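Local coordinates for protein type III effector NopAA (Sinorhizobium fredii USDA 257, PDB 6SDU) that hydrolyses xyloglucan, binds cellobiose and belongs to glycoside hydrolase family 12, and may also act as a cellulase, at residues V151-W162 against S193-Y203. Residues are numbered along the deposited sequence; the frame is centred on the assembly and turned at random.
Sequences VYSNVNVGGATW and SILQWIKSKGY
W197 and Y152 carry much of this contact, and W197 reaches from its helix toward strand 155-157. Its CB packs on V157 CG2 at 3.7 Å. CG stays close to the same methyl. The ring is sent toward the strand because CG stands opposite the backbone N (chi1 -179°). Further out, CE2 and CZ2 slide under V155 CG1, with CZ2 3.6 Å from it. That methyl lies above one face of the indole, near its rim, and K201 CE lies above the opposite face, also near the rim. At the tip, CH2 points into a face of Y152, 3.8 Å from Y152 CD2. W197 and Y152 thus form a T-shaped pair, their ring planes at 80°. K201 CD touches Y152 OH, and Y203 OH sits at the edge of the Y152 ring, 3.6 Å from Y152 CE2. At the other end, the side chains of V157 and I194 cross at about a right angle, with G158 CA 3.9 Å from I194 CG1. W162 NE1 donates to V157 O, which lies in the W162 ring plane. Apolar packing joins the helix to a type I' beta hairpin at the edge of the larger sheet, in the GH12 beta-sandwich (jelly-roll) fold.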
loop_
_atom_site.group_PDB
_atom_site.type_symbol
_atom_site.label_atom_id
_atom_site.label_comp_id
_atom_site.label_asym_id
_atom_site.label_seq_id
_atom_site.Cartn_x
_atom_site.Cartn_y
_atom_site.Cartn_z
ATOM N N VAL A 151 1.111 15.087 10.288
ATOM C CA VAL A 151 0.055 16.057 10.567
ATOM C C VAL A 151 -0.757 15.660 11.804
ATOM O O VAL A 151 -1.336 16.527 12.458
ATOM C CB VAL A 151 -0.843 16.262 9.333
ATOM C CG1 VAL A 151 -0.008 16.841 8.192
ATOM C CG2 VAL A 151 -1.496 14.961 8.914
ATOM N N TYR A 152 -0.840 14.363 12.115
ATOM C CA TYR A 152 -1.456 13.854 13.336
ATOM C C TYR A 152 -0.610 12.694 13.827
ATOM O O TYR A 152 -0.088 11.920 13.017
ATOM C CB TYR A 152 -2.900 13.364 13.126
ATOM C CG TYR A 152 -3.871 14.397 12.579
ATOM C CD1 TYR A 152 -4.608 15.214 13.435
ATOM C CD2 TYR A 152 -4.058 14.549 11.206
ATOM C CE1 TYR A 152 -5.500 16.157 12.935
ATOM C CE2 TYR A 152 -4.938 15.492 10.696
ATOM C CZ TYR A 152 -5.660 16.289 11.567
ATOM O OH TYR A 152 -6.551 17.226 11.080
ATOM N N SER A 153 -0.473 12.577 15.145
ATOM C CA SER A 153 0.340 11.545 15.768
ATOM C C SER A 153 -0.511 10.640 16.654
ATOM O O SER A 153 -1.494 11.082 17.259
ATOM C CB SER A 153 1.467 12.158 16.600
ATOM O OG SER A 153 2.515 12.641 15.778
ATOM N N ASN A 154 -0.124 9.358 16.691
ATOM C CA ASN A 154 -0.713 8.319 17.557
ATOM C C ASN A 154 -2.235 8.273 17.459
ATOM O O ASN A 154 -2.953 8.154 18.451
ATOM C CB ASN A 154 -0.255 8.492 19.004
ATOM C CG ASN A 154 1.253 8.484 19.125
ATOM O OD1 ASN A 154 1.911 7.504 18.756
ATOM N ND2 ASN A 154 1.816 9.583 19.612
ATOM N N VAL A 155 -2.725 8.290 16.231
ATOM C CA VAL A 155 -4.158 8.227 15.998
ATOM C C VAL A 155 -4.594 6.775 16.098
ATOM O O VAL A 155 -4.035 5.899 15.432
ATOM C CB VAL A 155 -4.510 8.821 14.630
ATOM C CG1 VAL A 155 -6.013 8.714 14.376
ATOM C CG2 VAL A 155 -4.027 10.257 14.555
ATOM N N ASN A 156 -5.583 6.506 16.944
ATOM C CA ASN A 156 -6.118 5.161 17.093
ATOM C C ASN A 156 -7.406 5.092 16.291
ATOM O O ASN A 156 -8.409 5.698 16.672
ATOM C CB ASN A 156 -6.350 4.792 18.554
ATOM C CG ASN A 156 -6.570 3.307 18.730
ATOM O OD1 ASN A 156 -7.606 2.770 18.336
ATOM N ND2 ASN A 156 -5.580 2.626 19.289
ATOM N N VAL A 157 -7.358 4.396 15.152
ATOM C CA VAL A 157 -8.507 4.246 14.265
ATOM C C VAL A 157 -8.402 2.903 13.556
ATOM O O VAL A 157 -7.307 2.363 13.369
ATOM C CB VAL A 157 -8.596 5.406 13.243
ATOM C CG1 VAL A 157 -7.515 5.274 12.184
ATOM C CG2 VAL A 157 -9.968 5.458 12.607
ATOM N N GLY A 158 -9.559 2.353 13.188
ATOM C CA GLY A 158 -9.630 1.143 12.385
ATOM C C GLY A 158 -8.842 -0.060 12.872
ATOM O O GLY A 158 -8.401 -0.895 12.066
ATOM N N GLY A 159 -8.695 -0.177 14.191
ATOM C CA GLY A 159 -8.052 -1.318 14.807
ATOM C C GLY A 159 -6.570 -1.207 15.071
ATOM O O GLY A 159 -5.936 -2.241 15.338
ATOM N N ALA A 160 -5.990 -0.006 14.986
ATOM C CA ALA A 160 -4.558 0.153 15.203
ATOM C C ALA A 160 -4.254 1.615 15.492
ATOM O O ALA A 160 -5.125 2.478 15.394
ATOM C CB ALA A 160 -3.746 -0.348 14.005
ATOM N N THR A 161 -3.008 1.874 15.883
ATOM C CA THR A 161 -2.516 3.227 16.108
ATOM C C THR A 161 -1.593 3.620 14.966
ATOM O O THR A 161 -0.743 2.825 14.550
ATOM C CB THR A 161 -1.795 3.335 17.449
ATOM O OG1 THR A 161 -2.710 2.979 18.495
ATOM C CG2 THR A 161 -1.286 4.756 17.674
ATOM N N TRP A 162 -1.762 4.838 14.460
ATOM C CA TRP A 162 -1.066 5.268 13.264
ATOM C C TRP A 162 -0.533 6.676 13.441
ATOM O O TRP A 162 -1.025 7.444 14.267
ATOM C CB TRP A 162 -1.980 5.262 12.030
ATOM C CG TRP A 162 -2.855 4.062 11.824
ATOM C CD1 TRP A 162 -4.065 3.838 12.386
ATOM C CD2 TRP A 162 -2.622 2.955 10.933
ATOM N NE1 TRP A 162 -4.599 2.656 11.928
ATOM C CE2 TRP A 162 -3.729 2.092 11.039
ATOM C CE3 TRP A 162 -1.577 2.605 10.073
ATOM C CZ2 TRP A 162 -3.828 0.906 10.314
ATOM C CZ3 TRP A 162 -1.677 1.417 9.351
ATOM C CH2 TRP A 162 -2.789 0.585 9.481
ATOM N N SER A 193 -13.994 2.664 8.669
ATOM C CA SER A 193 -13.758 3.573 9.793
ATOM C C SER A 193 -12.593 4.515 9.538
ATOM O O SER A 193 -12.613 5.664 9.991
ATOM C CB SER A 193 -13.474 2.774 11.066
ATOM O OG SER A 193 -14.615 2.061 11.501
ATOM N N ILE A 194 -11.530 4.026 8.885
ATOM C CA ILE A 194 -10.390 4.894 8.603
ATOM C C ILE A 194 -10.800 5.994 7.642
ATOM O O ILE A 194 -10.476 7.168 7.850
ATOM C CB ILE A 194 -9.201 4.073 8.062
ATOM C CG1 ILE A 194 -8.618 3.192 9.176
ATOM C CG2 ILE A 194 -8.144 5.001 7.468
ATOM C CD1 ILE A 194 -7.586 2.168 8.691
ATOM N N LEU A 195 -11.541 5.643 6.589
ATOM C CA LEU A 195 -12.030 6.653 5.659
ATOM C C LEU A 195 -12.992 7.616 6.359
ATOM O O LEU A 195 -12.974 8.828 6.100
ATOM C CB LEU A 195 -12.707 5.965 4.474
ATOM C CG LEU A 195 -11.769 5.111 3.623
ATOM C CD1 LEU A 195 -12.509 4.360 2.510
ATOM C CD2 LEU A 195 -10.632 5.986 3.055
ATOM N N GLN A 196 -13.806 7.099 7.286
ATOM C CA GLN A 196 -14.727 7.959 8.028
ATOM C C GLN A 196 -13.961 8.967 8.874
ATOM O O GLN A 196 -14.320 10.148 8.915
ATOM C CB GLN A 196 -15.654 7.109 8.896
ATOM C CG GLN A 196 -16.772 6.445 8.114
ATOM C CD GLN A 196 -17.596 5.455 8.932
ATOM O OE1 GLN A 196 -17.154 4.950 9.968
ATOM N NE2 GLN A 196 -18.810 5.182 8.465
ATOM N N TRP A 197 -12.868 8.530 9.516
ATOM C CA TRP A 197 -12.050 9.447 10.307
ATOM C C TRP A 197 -11.376 10.504 9.431
ATOM O O TRP A 197 -11.292 11.678 9.821
ATOM C CB TRP A 197 -11.008 8.658 11.099
ATOM C CG TRP A 197 -10.115 9.521 11.968
ATOM C CD1 TRP A 197 -10.302 9.838 13.293
ATOM C CD2 TRP A 197 -8.900 10.178 11.570
ATOM N NE1 TRP A 197 -9.276 10.650 13.739
ATOM C CE2 TRP A 197 -8.400 10.862 12.705
ATOM C CE3 TRP A 197 -8.180 10.243 10.371
ATOM C CZ2 TRP A 197 -7.219 11.608 12.667
ATOM C CZ3 TRP A 197 -7.005 10.981 10.338
ATOM C CH2 TRP A 197 -6.538 11.654 11.478
ATOM N N ILE A 198 -10.895 10.113 8.243
ATOM C CA ILE A 198 -10.261 11.072 7.345
ATOM C C ILE A 198 -11.281 12.087 6.842
ATOM O O ILE A 198 -10.967 13.272 6.674
ATOM C CB ILE A 198 -9.561 10.351 6.178
ATOM C CG1 ILE A 198 -8.485 9.391 6.696
ATOM C CG2 ILE A 198 -8.932 11.370 5.242
ATOM C CD1 ILE A 198 -7.868 8.507 5.608
ATOM N N LYS A 199 -12.507 11.635 6.565
ATOM C CA LYS A 199 -13.575 12.560 6.194
ATOM C C LYS A 199 -13.859 13.553 7.320
ATOM O O LYS A 199 -14.019 14.755 7.066
ATOM C CB LYS A 199 -14.837 11.768 5.840
ATOM C CG LYS A 199 -16.012 12.593 5.343
ATOM C CD LYS A 199 -17.243 11.713 5.155
ATOM C CE LYS A 199 -18.470 12.530 4.731
ATOM N NZ LYS A 199 -19.696 11.693 4.542
ATOM N N SER A 200 -13.849 13.077 8.578
ATOM C CA SER A 200 -14.120 13.928 9.744
ATOM C C SER A 200 -13.076 15.025 9.936
ATOM O O SER A 200 -13.360 16.022 10.608
ATOM C CB SER A 200 -14.234 13.073 11.019
ATOM O OG SER A 200 -12.981 12.853 11.655
ATOM N N LYS A 201 -11.868 14.855 9.403
ATOM C CA LYS A 201 -10.881 15.927 9.423
ATOM C C LYS A 201 -10.982 16.812 8.194
ATOM O O LYS A 201 -10.186 17.741 8.048
ATOM C CB LYS A 201 -9.477 15.351 9.529
ATOM C CG LYS A 201 -9.307 14.453 10.718
ATOM C CD LYS A 201 -9.411 15.216 12.011
ATOM C CE LYS A 201 -9.371 14.258 13.178
ATOM N NZ LYS A 201 -9.332 14.969 14.481
ATOM N N GLY A 202 -11.948 16.542 7.318
ATOM C CA GLY A 202 -12.248 17.403 6.194
ATOM C C GLY A 202 -11.413 17.233 4.945
ATOM O O GLY A 202 -11.457 18.113 4.078
ATOM N N TYR A 203 -10.677 16.120 4.803
ATOM C CA TYR A 203 -9.886 15.908 3.586
ATOM C C TYR A 203 -10.756 15.633 2.365
ATOM O O TYR A 203 -10.374 16.001 1.249
ATOM C CB TYR A 203 -8.884 14.779 3.792
ATOM C CG TYR A 203 -7.775 15.213 4.702
ATOM C CD1 TYR A 203 -6.777 16.072 4.253
ATOM C CD2 TYR A 203 -7.755 14.813 6.034
ATOM C CE1 TYR A 203 -5.758 16.494 5.105
ATOM C CE2 TYR A 203 -6.754 15.227 6.892
ATOM C CZ TYR A 203 -5.757 16.066 6.425
ATOM O OH TYR A 203 -4.768 16.482 7.283
#